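PDB 4ISM: ferritin from Pseudo-nitzschia multiseries, which probably stores iron in a soluble, non-toxic form, taking it up as ferrous iron and oxidising it with oxygen to a ferric mineral inside a 24-subunit shell. Local coordinates for residues T18-Y23 with A44-E49; Q12-F17 with E68-P73. One frame throughout, in Å; residues are numbered along the deposited sequence.

Contact 1 of 2, residues T18-Y23 with A44-E49. With ZN (zinc ion), chain N; ZN (zinc ion), chain O; ZN (zinc ion), chain M.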
loop_
_atom_site.group_PDB
_atom_site.type_symbol
_atom_site.label_atom_id
_atom_site.label_comp_id
_atom_site.label_asym_id
_atom_site.label_seq_id
_atom_site.Cartn_x
_atom_site.Cartn_y
_atom_site.Cartn_z
ATOM N N THR B 18 30.369 36.240 -23.135
ATOM C CA THR B 18 29.895 37.577 -23.643
ATOM C C THR B 18 28.366 37.540 -23.901
ATOM O O THR B 18 27.645 38.463 -23.514
ATOM C CB THR B 18 30.648 37.948 -24.963
ATOM O OG1 THR B 18 32.050 38.137 -24.682
ATOM C CG2 THR B 18 30.069 39.246 -25.671
ATOM N N ALA B 19 27.915 36.489 -24.577
ATOM C CA ALA B 19 26.491 36.221 -24.824
ATOM C C ALA B 19 25.769 36.120 -23.530
ATOM O O ALA B 19 24.695 36.715 -23.373
ATOM C CB ALA B 19 26.298 34.940 -25.705
ATOM N N SER B 20 26.314 35.411 -22.543
ATOM C CA SER B 20 25.603 35.298 -21.262
ATOM C C SER B 20 25.355 36.721 -20.673
ATOM O O SER B 20 24.249 37.043 -20.100
ATOM C CB SER B 20 26.488 34.432 -20.324
ATOM O OG SER B 20 25.981 34.323 -19.020
ATOM N N GLN B 21 26.370 37.608 -20.826
ATOM C CA GLN B 21 26.271 38.924 -20.164
ATOM C C GLN B 21 25.281 39.759 -20.966
ATOM O O GLN B 21 24.567 40.578 -20.387
ATOM C CB GLN B 21 27.591 39.699 -20.170
ATOM C CG GLN B 21 28.506 39.236 -19.079
ATOM C CD GLN B 21 27.981 39.707 -17.695
ATOM O OE1 GLN B 21 27.215 39.002 -17.054
ATOM N NE2 GLN B 21 28.435 40.851 -17.239
ATOM N N VAL B 22 25.278 39.594 -22.296
ATOM C CA VAL B 22 24.307 40.352 -23.135
ATOM C C VAL B 22 22.843 39.927 -22.813
ATOM O O VAL B 22 21.963 40.779 -22.596
ATOM C CB VAL B 22 24.569 40.175 -24.632
ATOM C CG1 VAL B 22 23.438 40.878 -25.464
ATOM C CG2 VAL B 22 25.944 40.786 -24.965
ATOM N N TYR B 23 22.601 38.629 -22.668
ATOM C CA TYR B 23 21.260 38.161 -22.130
ATOM C C TYR B 23 20.993 38.721 -20.770
ATOM O O TYR B 23 19.898 39.154 -20.552
ATOM C CB TYR B 23 21.245 36.627 -22.021
ATOM C CG TYR B 23 20.920 36.000 -23.349
ATOM C CD1 TYR B 23 21.883 35.375 -24.119
ATOM C CD2 TYR B 23 19.584 36.012 -23.841
ATOM C CE1 TYR B 23 21.552 34.722 -25.343
ATOM C CE2 TYR B 23 19.261 35.349 -25.033
ATOM C CZ TYR B 23 20.237 34.707 -25.764
ATOM O OH TYR B 23 19.900 34.100 -26.979
ATOM N N ALA B 44 17.079 33.098 -17.958
ATOM C CA ALA B 44 17.277 31.639 -18.214
ATOM C C ALA B 44 18.305 31.453 -19.325
ATOM O O ALA B 44 19.219 30.627 -19.159
ATOM C CB ALA B 44 15.958 30.955 -18.599
ATOM N N GLU B 45 18.200 32.235 -20.418
ATOM C CA GLU B 45 19.128 32.149 -21.479
ATOM C C GLU B 45 20.519 32.600 -21.104
ATOM O O GLU B 45 21.538 32.065 -21.618
ATOM C CB GLU B 45 18.687 32.964 -22.722
ATOM C CG GLU B 45 17.521 32.301 -23.434
ATOM C CD GLU B 45 18.011 30.994 -24.051
ATOM O OE1 GLU B 45 19.182 30.952 -24.537
ATOM O OE2 GLU B 45 17.268 30.004 -24.007
ATOM N N SER B 46 20.581 33.588 -20.235
ATOM C CA SER B 46 21.910 33.959 -19.690
ATOM C C SER B 46 22.674 32.756 -18.970
ATOM O O SER B 46 23.897 32.526 -19.169
ATOM C CB SER B 46 21.755 35.211 -18.762
ATOM O OG SER B 46 23.031 35.550 -18.187
ATOM N N ALA B 47 21.964 32.016 -18.114
ATOM C CA ALA B 47 22.572 30.868 -17.436
ATOM C C ALA B 47 22.939 29.797 -18.467
ATOM O O ALA B 47 23.977 29.144 -18.400
ATOM C CB ALA B 47 21.625 30.325 -16.341
ATOM N N GLU B 48 22.105 29.616 -19.463
ATOM C CA GLU B 48 22.412 28.623 -20.461
ATOM C C GLU B 48 23.668 28.948 -21.271
ATOM O O GLU B 48 24.429 28.006 -21.636
ATOM C CB GLU B 48 21.229 28.546 -21.434
ATOM C CG GLU B 48 21.477 27.650 -22.631
ATOM C CD GLU B 48 20.304 27.760 -23.591
ATOM O OE1 GLU B 48 19.133 27.607 -23.137
ATOM O OE2 GLU B 48 20.543 28.055 -24.777
ATOM N N GLU B 49 23.860 30.216 -21.644
ATOM C CA GLU B 49 25.082 30.558 -22.389
ATOM C C GLU B 49 26.263 30.305 -21.512
ATOM O O GLU B 49 27.368 29.910 -21.989
ATOM C CB GLU B 49 25.082 32.055 -22.808
ATOM C CG GLU B 49 24.033 32.388 -23.852
ATOM C CD GLU B 49 24.227 31.626 -25.148
ATOM O OE1 GLU B 49 25.333 31.168 -25.406
ATOM O OE2 GLU B 49 23.261 31.376 -25.901
HETATM ZN ZN ZN N . 18.380 28.605 -25.308
HETATM ZN ZN ZN O . 23.009 30.928 -27.609
HETATM ZN ZN ZN M . 25.911 29.512 -26.640
HETATM O O HOH W 1 24.646 30.154 -28.143
HETATM O O HOH W 2 26.858 27.991 -28.130
HETATM O O HOH W 3 17.005 27.281 -25.513
#

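Contact 2 of 2, residues Q12-F17 with E68-P73. With ZN (zinc ion), chain M.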
loop_
_atom_site.group_PDB
_atom_site.type_symbol
_atom_site.label_atom_id
_atom_site.label_comp_id
_atom_site.label_asym_id
_atom_site.label_seq_id
_atom_site.Cartn_x
_atom_site.Cartn_y
_atom_site.Cartn_z
ATOM N N GLN B 12 36.141 30.966 -28.249
ATOM C CA GLN B 12 34.694 30.538 -28.168
ATOM C C GLN B 12 34.198 30.667 -26.732
ATOM O O GLN B 12 33.024 31.011 -26.505
ATOM C CB GLN B 12 34.543 29.110 -28.652
ATOM C CG GLN B 12 33.077 28.732 -28.930
ATOM C CD GLN B 12 32.374 29.662 -29.889
ATOM O OE1 GLN B 12 32.971 30.170 -30.869
ATOM N NE2 GLN B 12 31.095 29.903 -29.621
ATOM N N VAL B 13 35.086 30.381 -25.757
ATOM C CA VAL B 13 34.706 30.496 -24.374
ATOM C C VAL B 13 34.249 31.961 -24.116
ATOM O O VAL B 13 33.184 32.232 -23.515
ATOM C CB VAL B 13 35.837 30.061 -23.411
ATOM C CG1 VAL B 13 35.463 30.377 -21.963
ATOM C CG2 VAL B 13 36.128 28.537 -23.520
ATOM N N THR B 14 35.056 32.913 -24.592
ATOM C CA THR B 14 34.758 34.330 -24.418
ATOM C C THR B 14 33.421 34.681 -25.058
ATOM O O THR B 14 32.637 35.404 -24.482
ATOM C CB THR B 14 35.879 35.169 -25.048
ATOM O OG1 THR B 14 37.090 34.690 -24.444
ATOM C CG2 THR B 14 35.699 36.633 -24.674
ATOM N N GLN B 15 33.195 34.191 -26.262
ATOM C CA GLN B 15 31.949 34.495 -26.926
ATOM C C GLN B 15 30.739 33.962 -26.138
ATOM O O GLN B 15 29.729 34.661 -26.090
ATOM C CB GLN B 15 31.943 33.859 -28.305
ATOM C CG GLN B 15 30.645 34.189 -29.002
ATOM C CD GLN B 15 30.762 35.379 -29.950
ATOM O OE1 GLN B 15 31.487 36.389 -29.667
ATOM N NE2 GLN B 15 30.126 35.226 -31.149
ATOM N N GLU B 16 30.813 32.744 -25.556
ATOM C CA GLU B 16 29.633 32.220 -24.833
ATOM C C GLU B 16 29.434 33.111 -23.595
ATOM O O GLU B 16 28.303 33.484 -23.269
ATOM C CB GLU B 16 29.836 30.749 -24.399
ATOM C CG GLU B 16 30.134 29.790 -25.581
ATOM C CD GLU B 16 28.910 29.625 -26.468
ATOM O OE1 GLU B 16 27.761 29.944 -26.003
ATOM O OE2 GLU B 16 29.065 29.259 -27.662
ATOM N N PHE B 17 30.529 33.472 -22.907
ATOM C CA PHE B 17 30.356 34.292 -21.674
ATOM C C PHE B 17 29.884 35.708 -22.020
ATOM O O PHE B 17 29.184 36.358 -21.215
ATOM C CB PHE B 17 31.637 34.312 -20.894
ATOM C CG PHE B 17 31.958 32.991 -20.241
ATOM C CD1 PHE B 17 30.974 31.991 -20.052
ATOM C CD2 PHE B 17 33.261 32.733 -19.817
ATOM C CE1 PHE B 17 31.272 30.784 -19.417
ATOM C CE2 PHE B 17 33.568 31.534 -19.197
ATOM C CZ PHE B 17 32.577 30.566 -18.988
ATOM N N GLU B 68 42.938 30.328 -21.293
ATOM C CA GLU B 68 43.147 31.463 -20.402
ATOM C C GLU B 68 41.947 32.357 -20.519
ATOM O O GLU B 68 41.606 32.798 -21.625
ATOM C CB GLU B 68 44.397 32.236 -20.803
ATOM C CG GLU B 68 45.585 31.457 -20.351
ATOM C CD GLU B 68 46.880 32.200 -20.621
ATOM O OE1 GLU B 68 46.813 33.300 -21.201
ATOM O OE2 GLU B 68 47.936 31.680 -20.235
ATOM N N LEU B 69 41.225 32.499 -19.418
ATOM C CA LEU B 69 40.027 33.325 -19.440
ATOM C C LEU B 69 40.397 34.785 -19.789
ATOM O O LEU B 69 41.345 35.354 -19.206
ATOM C CB LEU B 69 39.338 33.293 -18.104
ATOM C CG LEU B 69 38.887 31.889 -17.658
ATOM C CD1 LEU B 69 38.285 31.934 -16.242
ATOM C CD2 LEU B 69 37.830 31.366 -18.628
ATOM N N GLN B 70 39.600 35.380 -20.669
ATOM C CA GLN B 70 39.766 36.760 -21.100
ATOM C C GLN B 70 38.737 37.570 -20.342
ATOM O O GLN B 70 37.791 36.986 -19.737
ATOM C CB GLN B 70 39.509 36.887 -22.633
ATOM C CG GLN B 70 40.402 35.940 -23.416
ATOM C CD GLN B 70 40.280 36.174 -24.906
ATOM O OE1 GLN B 70 41.239 36.675 -25.496
ATOM N NE2 GLN B 70 39.105 35.839 -25.541
ATOM N N ALA B 71 38.817 38.892 -20.468
ATOM C CA ALA B 71 37.781 39.772 -19.877
ATOM C C ALA B 71 36.470 39.401 -20.580
ATOM O O ALA B 71 36.500 38.995 -21.733
ATOM C CB ALA B 71 38.016 41.298 -20.138
ATOM N N VAL B 72 35.362 39.611 -19.878
ATOM C CA VAL B 72 34.027 39.482 -20.491
ATOM C C VAL B 72 33.568 40.921 -20.734
ATOM O O VAL B 72 33.325 41.641 -19.771
ATOM C CB VAL B 72 33.060 38.690 -19.625
ATOM C CG1 VAL B 72 31.767 38.421 -20.424
ATOM C CG2 VAL B 72 33.703 37.331 -19.227
ATOM N N PRO B 73 33.571 41.353 -22.004
ATOM C CA PRO B 73 33.239 42.775 -22.348
ATOM C C PRO B 73 31.909 43.166 -21.856
ATOM O O PRO B 73 30.945 42.325 -21.813
ATOM C CB PRO B 73 33.283 42.834 -23.923
ATOM C CG PRO B 73 33.965 41.550 -24.338
ATOM C CD PRO B 73 33.836 40.521 -23.216
HETATM ZN ZN ZN M . 25.911 29.512 -26.640
HETATM O O HOH W 4 37.633 33.535 -21.968
HETATM O O HOH W 2 26.858 27.991 -28.130
HETATM O O HOH W 1 24.646 30.154 -28.143
#

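Contact 1 of 2, residues T18-Y23 with A44-E49
S20 and S46 exchange hydrogen bonds across a tight antiparallel helix pair: S46 OG donates to S20 O at 2.7 Å, and S20 OG donates to S46 O at 2.8 Å. The pair belongs to the ferritin four-helix bundle. The segment axes approach to 7.7 Å at 170°, and the CA atoms of S20 and S46 lie only 4.2 Å apart. Each hydroxyl is anti to its own backbone N (S20 chi1 175°, S46 chi1 178°), which turns it onto the facing carbonyl, above that carbonyl's plane. Both acceptors are main-chain oxygens of buried helical residues. The Y23 ring packs on two glutamates. E45 CB sits over one face, 3.6 Å from the centroid, in a CH-pi contact. E49 CG approaches the ring obliquely, and A19 CB packs on the same CG. Y23 OH has its hydrogen bond with E95. Beyond the ring, E45 and E48 chelate the same zinc ion, each with both carboxylate oxygens, and E131 also binds that ion. A separate pair of zinc ions is bridged by E49, with E16, H52 and E95 as further ligands, consistent with the ferroxidase centre of ferritins. E49 OE1 binds one zinc at 2.1 Å, E49 OE2 the other at 1.8 Å.

Contact 2 of 2, residues Q12-F17 with E68-P73
Segment 12-17 of helix 4-32 faces the irregular chain 68-73, with the CA atoms of T14 and Q70, and likewise those of F17 and V72, 6.5 Å apart. From there Q70 reaches T14 with a side chain extended beyond CG. Its NE2 donates to T14 OG1 at 2.6 Å, nearly straight at 170° and in the amide plane. The two side chains cross at about a right angle. Water 4 joins the same pair: it lies 2.8 Å from T14 OG1 and accepts from Q70 N. The T14 hydroxyl therefore meets both the side chain and, through water, the backbone of Q70. The other contacts are mostly apolar packing. L69 CD2 lies at the edge of the F17 ring, 4.3 Å from CE2, and also packs on V13 CG1. V72 packs on F17 with both methyls: CG1 lies 3.4 Å from F17 O, and CG2 meets F17 CB. L24 of the second subunit packs on F17 and L69. On the inner side of the helix, Q12 NE2 donates to E16 OE2, and E16 OE1 binds zinc at 2.0 Å. Segment 68-73 is part of the long crossover loop of the ferritin four-helix bundle, running outside a helix whose inner side serves the dinuclear metal site.

Overall arrangement
From the N terminus, helix 4-32 carries Q12-F17 and then, without a break, T18-Y23. The chain turns into helix 36-62, and contact 1 closes this hairpin at A44-E49. The chain then leaves that helix for the loop before helix 84-111, and contact 2 brings E68-P73 back to helix 4-32. Contact 1 is thus nested inside the loop closed by contact 2. Their centres are 12 Å apart and they touch directly: V72 packs on Q21 and P73 on T18. Inside the bundle, E16 and E49 bind the same zinc ion, one from each contact. Both contacts also meet the second subunit, so they join the metal site, the crossover loop and a subunit interface.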